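Local coordinates for protein beta-galactosidase (Streptococcus pneumoniae, PDB 4CUA) that probably hydrolyses terminal beta-galactosides as a multimodular enzyme, of which this part is a carbohydrate-binding module, at residues L19-S32 / A108-F122. Residues are numbered along the deposited sequence; the frame is centred on the assembly and turned at random.
Sequences LAFASDSNPSDPVS and APKNPSFVGNEDHVF. With EDO (1,2-ethanediol), chain H; EDO (1,2-ethanediol), chain F; EDO (1,2-ethanediol), chain D.
Ala22 pairs with the 108-122 loop through both of its backbone polar groups: its N donates to Pro112 O (2.8 Å), and its O accepts from Val115 N (2.9 Å). One step on, Gly116 N reaches Ser23 O. Two serines add side-chain bonds. Ser25 OG, held beside its own backbone N (chi1 -48°), donates in the carbonyl plane to a lone pair of Ser113 O at 2.7 Å. Ser113 OG in turn takes the N-H of Val31 at 2.9 Å and also hydrogen-bonds a water that Ser32 N donates to. In this calcium-binding, galactose-binding-like beta-sandwich, strand 19-22 pairs antiparallel with strand 58-67, and the loop between strands 94-100 and 128-130 packs against strand 19-22 and the residues that follow it. Apolar contacts centre on Phe21 and Leu19. The buried Phe21 and Phe122 stack face to face, centroids 4.3 Å apart and planes at 29°, with Phe122 CE2 over the middle of the Phe21 ring; Ala157 touches both side chains. The methyls of Leu19 divide, CD1 going to Pro112 CG and CD2 to Ala108 CB and Pro109 CD. At the Phe114 ring edge, Asp24 OD1, salt-bridged to Arg54, lies in plane, 3.4 Å from Phe114 CD1, while Pro27 CG meets CZ.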
# COMPACT_ATOMS: atom_id res chain seq x y z
N LEU A 19 -2.02 -2.55 -9.68
CA LEU A 19 -1.07 -1.44 -9.64
C LEU A 19 -1.01 -0.96 -8.22
O LEU A 19 -2.03 -0.70 -7.59
CB LEU A 19 -1.60 -0.27 -10.48
CG LEU A 19 -0.92 1.08 -10.50
CD1 LEU A 19 0.45 0.94 -11.16
CD2 LEU A 19 -1.77 2.02 -11.35
N ALA A 20 0.21 -0.85 -7.69
CA ALA A 20 0.44 -0.16 -6.42
C ALA A 20 0.43 1.33 -6.64
O ALA A 20 0.86 1.87 -7.68
CB ALA A 20 1.80 -0.58 -5.85
N PHE A 21 -0.07 2.06 -5.65
CA PHE A 21 -0.10 3.52 -5.72
C PHE A 21 0.22 4.06 -4.32
O PHE A 21 0.08 3.38 -3.31
CB PHE A 21 -1.48 4.01 -6.21
CG PHE A 21 -2.64 3.62 -5.30
CD1 PHE A 21 -3.02 4.42 -4.24
CD2 PHE A 21 -3.39 2.45 -5.54
CE1 PHE A 21 -4.08 4.09 -3.45
CE2 PHE A 21 -4.42 2.13 -4.73
CZ PHE A 21 -4.76 2.92 -3.66
N ALA A 22 0.69 5.32 -4.28
CA ALA A 22 0.99 6.00 -3.04
C ALA A 22 0.62 7.43 -3.14
O ALA A 22 0.63 8.00 -4.23
CB ALA A 22 2.44 5.89 -2.70
N SER A 23 0.27 8.03 -2.01
CA SER A 23 -0.01 9.48 -2.02
C SER A 23 1.25 10.28 -2.39
O SER A 23 1.18 11.31 -3.07
CB SER A 23 -0.51 9.88 -0.64
OG SER A 23 0.36 9.52 0.38
N ASP A 24 2.40 9.83 -1.94
CA ASP A 24 3.69 10.45 -2.16
C ASP A 24 4.76 9.41 -1.90
O ASP A 24 4.56 8.41 -1.16
CB ASP A 24 3.89 11.66 -1.25
CG ASP A 24 5.04 12.49 -1.62
OD1 ASP A 24 5.29 12.70 -2.81
OD2 ASP A 24 5.74 12.99 -0.65
N SER A 25 5.95 9.62 -2.49
CA SER A 25 7.07 8.76 -2.33
C SER A 25 8.42 9.46 -2.37
O SER A 25 8.56 10.47 -3.07
CB SER A 25 7.12 7.69 -3.43
OG SER A 25 5.86 7.03 -3.60
N ASN A 26 9.45 8.92 -1.70
CA ASN A 26 10.77 9.28 -2.02
C ASN A 26 11.04 8.80 -3.45
O ASN A 26 10.88 7.63 -3.74
CB ASN A 26 11.71 8.62 -1.02
CG ASN A 26 13.15 8.89 -1.30
OD1 ASN A 26 13.49 9.98 -1.77
ND2 ASN A 26 14.00 7.92 -1.09
N PRO A 27 11.44 9.67 -4.39
CA PRO A 27 11.42 9.26 -5.79
C PRO A 27 12.25 8.06 -6.15
O PRO A 27 11.87 7.33 -7.08
CB PRO A 27 11.87 10.51 -6.52
CG PRO A 27 11.31 11.58 -5.66
CD PRO A 27 11.56 11.13 -4.26
N SER A 28 13.33 7.79 -5.46
CA SER A 28 14.17 6.63 -5.77
C SER A 28 13.61 5.34 -5.14
O SER A 28 14.20 4.25 -5.35
CB SER A 28 15.62 6.83 -5.25
OG SER A 28 15.56 7.04 -3.88
N ASP A 29 12.50 5.48 -4.40
CA ASP A 29 11.80 4.37 -3.75
C ASP A 29 10.35 4.32 -4.24
O ASP A 29 9.41 4.50 -3.46
CB ASP A 29 11.78 4.54 -2.24
CG ASP A 29 13.14 4.44 -1.60
OD1 ASP A 29 13.95 3.58 -1.97
OD2 ASP A 29 13.34 5.20 -0.59
N PRO A 30 10.17 4.10 -5.54
CA PRO A 30 8.80 4.18 -6.10
C PRO A 30 7.90 3.11 -5.51
O PRO A 30 8.38 2.03 -5.12
CB PRO A 30 9.00 3.92 -7.57
CG PRO A 30 10.30 3.18 -7.64
CD PRO A 30 11.14 3.78 -6.57
N VAL A 31 6.61 3.36 -5.45
CA VAL A 31 5.66 2.43 -4.84
C VAL A 31 5.51 1.15 -5.61
O VAL A 31 5.07 0.18 -5.04
CB VAL A 31 4.30 3.15 -4.60
CG1 VAL A 31 3.54 3.30 -5.89
CG2 VAL A 31 3.48 2.41 -3.52
N SER A 32 5.85 1.14 -6.87
CA SER A 32 5.87 -0.11 -7.67
C SER A 32 6.76 -1.15 -7.01
O SER A 32 6.58 -2.36 -7.18
CB SER A 32 6.35 0.19 -9.11
OG SER A 32 7.58 0.88 -9.09
N ALA A 108 -6.39 4.37 -13.38
CA ALA A 108 -5.01 4.23 -12.95
C ALA A 108 -4.46 5.66 -12.85
O ALA A 108 -4.50 6.43 -13.83
CB ALA A 108 -4.21 3.46 -13.96
N PRO A 109 -3.82 5.99 -11.69
CA PRO A 109 -3.14 7.28 -11.62
C PRO A 109 -2.09 7.44 -12.72
O PRO A 109 -1.45 6.51 -13.19
CB PRO A 109 -2.53 7.28 -10.23
CG PRO A 109 -3.46 6.38 -9.44
CD PRO A 109 -3.77 5.27 -10.42
N LYS A 110 -1.93 8.67 -13.19
CA LYS A 110 -0.92 8.97 -14.18
C LYS A 110 0.49 8.83 -13.63
O LYS A 110 1.43 8.43 -14.35
CB LYS A 110 -1.09 10.41 -14.67
CG LYS A 110 -2.40 10.67 -15.41
CD LYS A 110 -2.36 10.00 -16.75
CE LYS A 110 -3.48 10.42 -17.69
NZ LYS A 110 -4.80 10.20 -17.08
N ASN A 111 0.63 9.14 -12.34
CA ASN A 111 1.91 9.03 -11.66
C ASN A 111 1.67 8.32 -10.34
O ASN A 111 1.46 8.95 -9.30
CB ASN A 111 2.54 10.38 -11.46
CG ASN A 111 2.70 11.13 -12.74
OD1 ASN A 111 3.70 11.01 -13.40
ND2 ASN A 111 1.66 11.85 -13.13
N PRO A 112 1.64 6.99 -10.35
CA PRO A 112 1.17 6.21 -9.19
C PRO A 112 1.94 6.35 -7.91
O PRO A 112 1.35 6.19 -6.87
CB PRO A 112 1.19 4.74 -9.66
CG PRO A 112 1.72 4.77 -11.01
CD PRO A 112 1.86 6.14 -11.55
N SER A 113 3.21 6.77 -7.96
CA SER A 113 3.98 6.99 -6.73
C SER A 113 3.61 8.35 -6.08
O SER A 113 4.10 8.60 -4.98
CB SER A 113 5.48 6.95 -7.01
OG SER A 113 5.91 5.58 -7.15
N PHE A 114 2.87 9.16 -6.80
CA PHE A 114 2.63 10.55 -6.36
C PHE A 114 1.20 10.96 -6.58
O PHE A 114 0.89 11.99 -7.19
CB PHE A 114 3.56 11.49 -7.14
CG PHE A 114 4.98 11.14 -7.02
CD1 PHE A 114 5.74 11.54 -5.94
CD2 PHE A 114 5.59 10.37 -7.99
CE1 PHE A 114 7.05 11.14 -5.87
CE2 PHE A 114 6.92 10.00 -7.92
CZ PHE A 114 7.65 10.40 -6.86
N VAL A 115 0.23 10.16 -6.13
CA VAL A 115 -1.17 10.38 -6.46
C VAL A 115 -1.63 11.75 -5.91
O VAL A 115 -2.46 12.40 -6.49
CB VAL A 115 -2.02 9.21 -5.95
CG1 VAL A 115 -3.47 9.51 -6.21
CG2 VAL A 115 -1.63 7.90 -6.62
N GLY A 116 -1.06 12.15 -4.81
CA GLY A 116 -1.43 13.46 -4.25
C GLY A 116 -1.11 14.64 -5.11
O GLY A 116 -1.61 15.75 -4.81
N ASN A 117 -0.25 14.48 -6.11
CA ASN A 117 0.12 15.55 -7.06
C ASN A 117 -0.71 15.59 -8.31
O ASN A 117 -0.37 16.33 -9.25
CB ASN A 117 1.58 15.44 -7.36
CG ASN A 117 2.19 16.74 -7.80
OD1 ASN A 117 1.81 17.80 -7.32
ND2 ASN A 117 3.18 16.64 -8.70
N GLU A 118 -1.83 14.87 -8.36
CA GLU A 118 -2.73 14.89 -9.52
C GLU A 118 -4.17 14.85 -9.04
O GLU A 118 -4.41 14.50 -7.91
CB GLU A 118 -2.43 13.79 -10.51
CG GLU A 118 -2.71 12.37 -10.01
CD GLU A 118 -2.25 11.33 -11.00
OE1 GLU A 118 -1.05 11.06 -11.07
OE2 GLU A 118 -3.06 10.72 -11.75
N ASP A 119 -5.10 15.22 -9.92
CA ASP A 119 -6.52 15.12 -9.65
C ASP A 119 -6.94 13.69 -9.78
O ASP A 119 -6.86 13.09 -10.84
CB ASP A 119 -7.34 15.94 -10.64
CG ASP A 119 -7.17 17.41 -10.45
OD1 ASP A 119 -6.56 17.90 -9.46
OD2 ASP A 119 -7.70 18.10 -11.32
N HIS A 120 -7.35 13.12 -8.66
CA HIS A 120 -7.73 11.71 -8.65
C HIS A 120 -8.69 11.46 -7.51
O HIS A 120 -8.49 11.94 -6.41
CB HIS A 120 -6.46 10.87 -8.51
CG HIS A 120 -6.68 9.44 -8.86
ND1 HIS A 120 -7.22 8.55 -7.97
CD2 HIS A 120 -6.50 8.75 -10.01
CE1 HIS A 120 -7.32 7.36 -8.53
NE2 HIS A 120 -6.92 7.47 -9.78
N VAL A 121 -9.64 10.55 -7.78
CA VAL A 121 -10.63 10.13 -6.77
C VAL A 121 -10.01 9.65 -5.49
O VAL A 121 -10.56 9.78 -4.39
CB VAL A 121 -11.61 9.09 -7.30
CG1 VAL A 121 -12.49 9.73 -8.37
CG2 VAL A 121 -10.94 7.82 -7.82
N PHE A 122 -8.82 9.09 -5.57
CA PHE A 122 -8.20 8.60 -4.37
C PHE A 122 -7.87 9.69 -3.35
O PHE A 122 -7.72 9.40 -2.19
CB PHE A 122 -6.90 7.82 -4.64
CG PHE A 122 -7.08 6.52 -5.34
CD1 PHE A 122 -8.29 5.84 -5.40
CD2 PHE A 122 -5.96 5.93 -5.93
CE1 PHE A 122 -8.42 4.62 -6.06
CE2 PHE A 122 -6.08 4.69 -6.56
CZ PHE A 122 -7.28 4.04 -6.61
C1 EDO H . -11.20 8.47 -11.75
O1 EDO H . -11.95 9.60 -12.24
C2 EDO H . -9.78 8.98 -11.42
O2 EDO H . -9.88 10.11 -10.57
C1 EDO F . 14.99 0.84 -5.34
O1 EDO F . 13.97 1.60 -5.95
C2 EDO F . 15.20 1.30 -3.91
O2 EDO F . 14.06 0.94 -3.07
C1 EDO D . 15.78 4.90 3.36
O1 EDO D . 17.06 4.29 3.31
C2 EDO D . 15.33 5.46 2.03
O2 EDO D . 15.17 4.33 1.11
O HOH W 1 5.33 3.59 -8.90